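Local coordinates for phospholyase (Arthrobacter aurescens, PDB 5G4I), which uses pyridoxal 5'-phosphate to act as a phospholyase, although it is a homologue of the class III transaminases, at the interface of chains A and B. Numbering follows the deposited sequence. Chains: chain A/B, Phospholyase.

The interface of chains A and B. Residues chain A 34-35, 41, 49, 61-62, 65, 69, 400; chain B 85, 87-88, 91.
B:Val85, B:Leu87, B:His88 and B:Tyr91 reach into chain A at the two-fold dimer interface, and B:Tyr91 goes in with its phenol leading. Hydrogen bonds converge on the carboxamide of A:Asn62, whose two ends are read by different residues. A:Asn62 OD1 takes the imidazole N-H of B:His88 NE2 at 2.9 Å, lying in the ring plane of the histidine while the donor lies in the carbonyl plane. B:His88 gets there with CG in the crowded position between backbone N and carbonyl carbon (chi1 56°). A:Asn62 ND2 gives a longer but nearly straight bond, 3.3 Å and 163° at H, to the phenol OH of B:Tyr91. B:Tyr91 OH also lies 2.7 Å from water 1, and water 1 lies 2.9 Å from the phenol A:Tyr35 OH.

Apolar packing fixes the tyrosine ring: methyl CD1 of A:Leu41 lies over one face, 3.7 Å from the B:Tyr91 ring centroid, and the CD2 edge of A:Phe34 points at the opposite face near CE1, planes at 79°. An alanine in place of B:Tyr91, lacking ring and OH, would probably loosen this packing and weaken the hold on A:Asn62 and the water. B:Leu87 crosses A:Asn62 at about a right angle, its CD2 3.5 Å from A:Asn62 CG and at the in-plane edge of A:His69, while its CD1 meets A:Leu49 tip to tip. The chain B loop joins helices 72-82 and 94-104; strands 41-45, 48-51 and 399-400 and the loops carrying A:Phe34 and A:Asn62 receive it, and patch and twin help hold the pair together.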
loop_
_atom_site.group_PDB
_atom_site.type_symbol
_atom_site.label_atom_id
_atom_site.label_comp_id
_atom_site.label_asym_id
_atom_site.label_seq_id
_atom_site.Cartn_x
_atom_site.Cartn_y
_atom_site.Cartn_z
ATOM N N PHE A 34 -20.076 -8.286 6.130
ATOM C CA PHE A 34 -21.065 -9.135 5.495
ATOM C C PHE A 34 -22.166 -9.609 6.419
ATOM O O PHE A 34 -21.959 -9.737 7.634
ATOM C CB PHE A 34 -20.397 -10.436 4.883
ATOM C CG PHE A 34 -19.439 -10.209 3.708
ATOM C CD1 PHE A 34 -19.569 -9.192 2.783
ATOM C CD2 PHE A 34 -18.339 -11.030 3.619
ATOM C CE1 PHE A 34 -18.612 -9.025 1.718
ATOM C CE2 PHE A 34 -17.454 -10.927 2.486
ATOM C CZ PHE A 34 -17.562 -9.915 1.585
ATOM N N TYR A 35 -23.343 -9.829 5.811
ATOM C CA TYR A 35 -24.547 -10.510 6.443
ATOM C C TYR A 35 -25.366 -9.624 7.396
ATOM O O TYR A 35 -24.898 -8.603 7.910
ATOM C CB TYR A 35 -24.193 -11.808 7.153
ATOM C CG TYR A 35 -23.533 -12.887 6.257
ATOM C CD1 TYR A 35 -24.269 -13.513 5.228
ATOM C CD2 TYR A 35 -22.217 -13.239 6.406
ATOM C CE1 TYR A 35 -23.672 -14.491 4.379
ATOM C CE2 TYR A 35 -21.603 -14.169 5.572
ATOM C CZ TYR A 35 -22.344 -14.801 4.573
ATOM O OH TYR A 35 -21.760 -15.755 3.710
ATOM N N LEU A 41 -15.191 -14.925 12.546
ATOM C CA LEU A 41 -14.466 -16.125 12.125
ATOM C C LEU A 41 -13.162 -16.230 12.825
ATOM O O LEU A 41 -12.321 -15.335 12.714
ATOM C CB LEU A 41 -14.318 -16.124 10.564
ATOM C CG LEU A 41 -15.603 -16.230 9.766
ATOM C CD1 LEU A 41 -15.301 -16.319 8.279
ATOM C CD2 LEU A 41 -16.439 -17.452 10.162
ATOM N N LEU A 49 -13.868 -23.007 7.518
ATOM C CA LEU A 49 -13.818 -21.910 8.492
ATOM C C LEU A 49 -14.723 -22.162 9.679
ATOM O O LEU A 49 -15.790 -22.715 9.478
ATOM C CB LEU A 49 -14.223 -20.602 7.846
ATOM C CG LEU A 49 -13.209 -19.984 6.854
ATOM C CD1 LEU A 49 -13.895 -19.057 5.852
ATOM C CD2 LEU A 49 -12.050 -19.328 7.645
ATOM N N TYR A 61 -16.088 -18.336 -1.327
ATOM C CA TYR A 61 -15.957 -16.894 -1.592
ATOM C C TYR A 61 -14.560 -16.298 -1.627
ATOM O O TYR A 61 -14.302 -15.378 -2.417
ATOM C CB TYR A 61 -16.869 -16.074 -0.554
ATOM C CG TYR A 61 -16.689 -14.559 -0.632
ATOM C CD1 TYR A 61 -17.140 -13.883 -1.693
ATOM C CD2 TYR A 61 -15.828 -13.949 0.249
ATOM C CE1 TYR A 61 -16.837 -12.518 -1.829
ATOM C CE2 TYR A 61 -15.506 -12.613 0.109
ATOM C CZ TYR A 61 -16.069 -11.972 -0.906
ATOM O OH TYR A 61 -15.686 -10.621 -1.005
ATOM N N ASN A 62 -13.686 -16.681 -0.692
ATOM C CA ASN A 62 -12.431 -15.917 -0.473
ATOM C C ASN A 62 -11.309 -16.299 -1.428
ATOM O O ASN A 62 -10.864 -17.443 -1.446
ATOM C CB ASN A 62 -11.959 -16.038 0.978
ATOM C CG ASN A 62 -12.897 -15.251 1.919
ATOM O OD1 ASN A 62 -12.948 -14.009 1.893
ATOM N ND2 ASN A 62 -13.807 -16.003 2.588
ATOM N N PRO A 65 -6.875 -16.171 0.446
ATOM C CA PRO A 65 -6.198 -17.401 0.824
ATOM C C PRO A 65 -6.167 -18.397 -0.338
ATOM O O PRO A 65 -6.746 -19.477 -0.348
ATOM C CB PRO A 65 -7.109 -17.943 1.975
ATOM C CG PRO A 65 -8.403 -17.447 1.657
ATOM C CD PRO A 65 -8.218 -16.075 1.060
ATOM N N HIS A 69 -6.703 -21.607 3.806
ATOM C CA HIS A 69 -6.508 -21.068 5.147
ATOM C C HIS A 69 -5.446 -21.833 5.971
ATOM O O HIS A 69 -5.416 -23.086 5.953
ATOM C CB HIS A 69 -7.855 -21.113 5.925
ATOM C CG HIS A 69 -8.927 -20.319 5.276
ATOM N ND1 HIS A 69 -8.942 -18.945 5.282
ATOM C CD2 HIS A 69 -10.029 -20.698 4.559
ATOM C CE1 HIS A 69 -10.004 -18.522 4.607
ATOM N NE2 HIS A 69 -10.682 -19.574 4.163
ATOM N N LEU A 400 -20.365 -20.264 2.471
ATOM C CA LEU A 400 -20.159 -18.817 2.292
ATOM C C LEU A 400 -20.070 -18.448 0.803
ATOM O O LEU A 400 -19.160 -18.915 0.122
ATOM C CB LEU A 400 -18.849 -18.346 3.027
ATOM C CG LEU A 400 -18.756 -18.717 4.493
ATOM C CD1 LEU A 400 -17.381 -18.261 5.040
ATOM C CD2 LEU A 400 -19.927 -18.161 5.274
ATOM N N VAL B 85 -5.964 -18.005 11.260
ATOM C CA VAL B 85 -6.761 -17.462 10.155
ATOM C C VAL B 85 -6.278 -16.072 9.785
ATOM O O VAL B 85 -5.646 -15.375 10.588
ATOM C CB VAL B 85 -8.270 -17.389 10.547
ATOM C CG1 VAL B 85 -8.574 -16.313 11.594
ATOM C CG2 VAL B 85 -9.203 -17.256 9.321
ATOM N N LEU B 87 -8.088 -13.395 7.397
ATOM C CA LEU B 87 -9.044 -12.762 6.449
ATOM C C LEU B 87 -9.256 -11.271 6.664
ATOM O O LEU B 87 -9.061 -10.695 7.753
ATOM C CB LEU B 87 -10.381 -13.486 6.648
ATOM C CG LEU B 87 -10.500 -14.860 5.975
ATOM C CD1 LEU B 87 -11.797 -15.574 6.399
ATOM C CD2 LEU B 87 -10.462 -14.742 4.428
ATOM N N HIS B 88 -9.788 -10.654 5.631
ATOM C CA HIS B 88 -10.139 -9.230 5.586
ATOM C C HIS B 88 -11.245 -8.887 6.662
ATOM O O HIS B 88 -11.923 -9.791 7.237
ATOM C CB HIS B 88 -10.618 -8.851 4.181
ATOM C CG HIS B 88 -11.767 -9.713 3.741
ATOM N ND1 HIS B 88 -13.078 -9.536 4.165
ATOM C CD2 HIS B 88 -11.766 -10.895 3.064
ATOM C CE1 HIS B 88 -13.822 -10.543 3.779
ATOM N NE2 HIS B 88 -13.048 -11.363 3.043
ATOM N N TYR B 91 -15.343 -9.802 7.798
ATOM C CA TYR B 91 -15.726 -10.724 8.909
ATOM C C TYR B 91 -15.157 -10.192 10.228
ATOM O O TYR B 91 -14.011 -9.728 10.258
ATOM C CB TYR B 91 -15.204 -12.127 8.667
ATOM C CG TYR B 91 -15.592 -12.765 7.358
ATOM C CD1 TYR B 91 -16.897 -13.253 7.085
ATOM C CD2 TYR B 91 -14.651 -12.891 6.329
ATOM C CE1 TYR B 91 -17.254 -13.840 5.828
ATOM C CE2 TYR B 91 -14.951 -13.519 5.118
ATOM C CZ TYR B 91 -16.240 -14.006 4.832
ATOM O OH TYR B 91 -16.575 -14.539 3.609
HETATM O O HOH W 1 -19.198 -14.615 2.887
#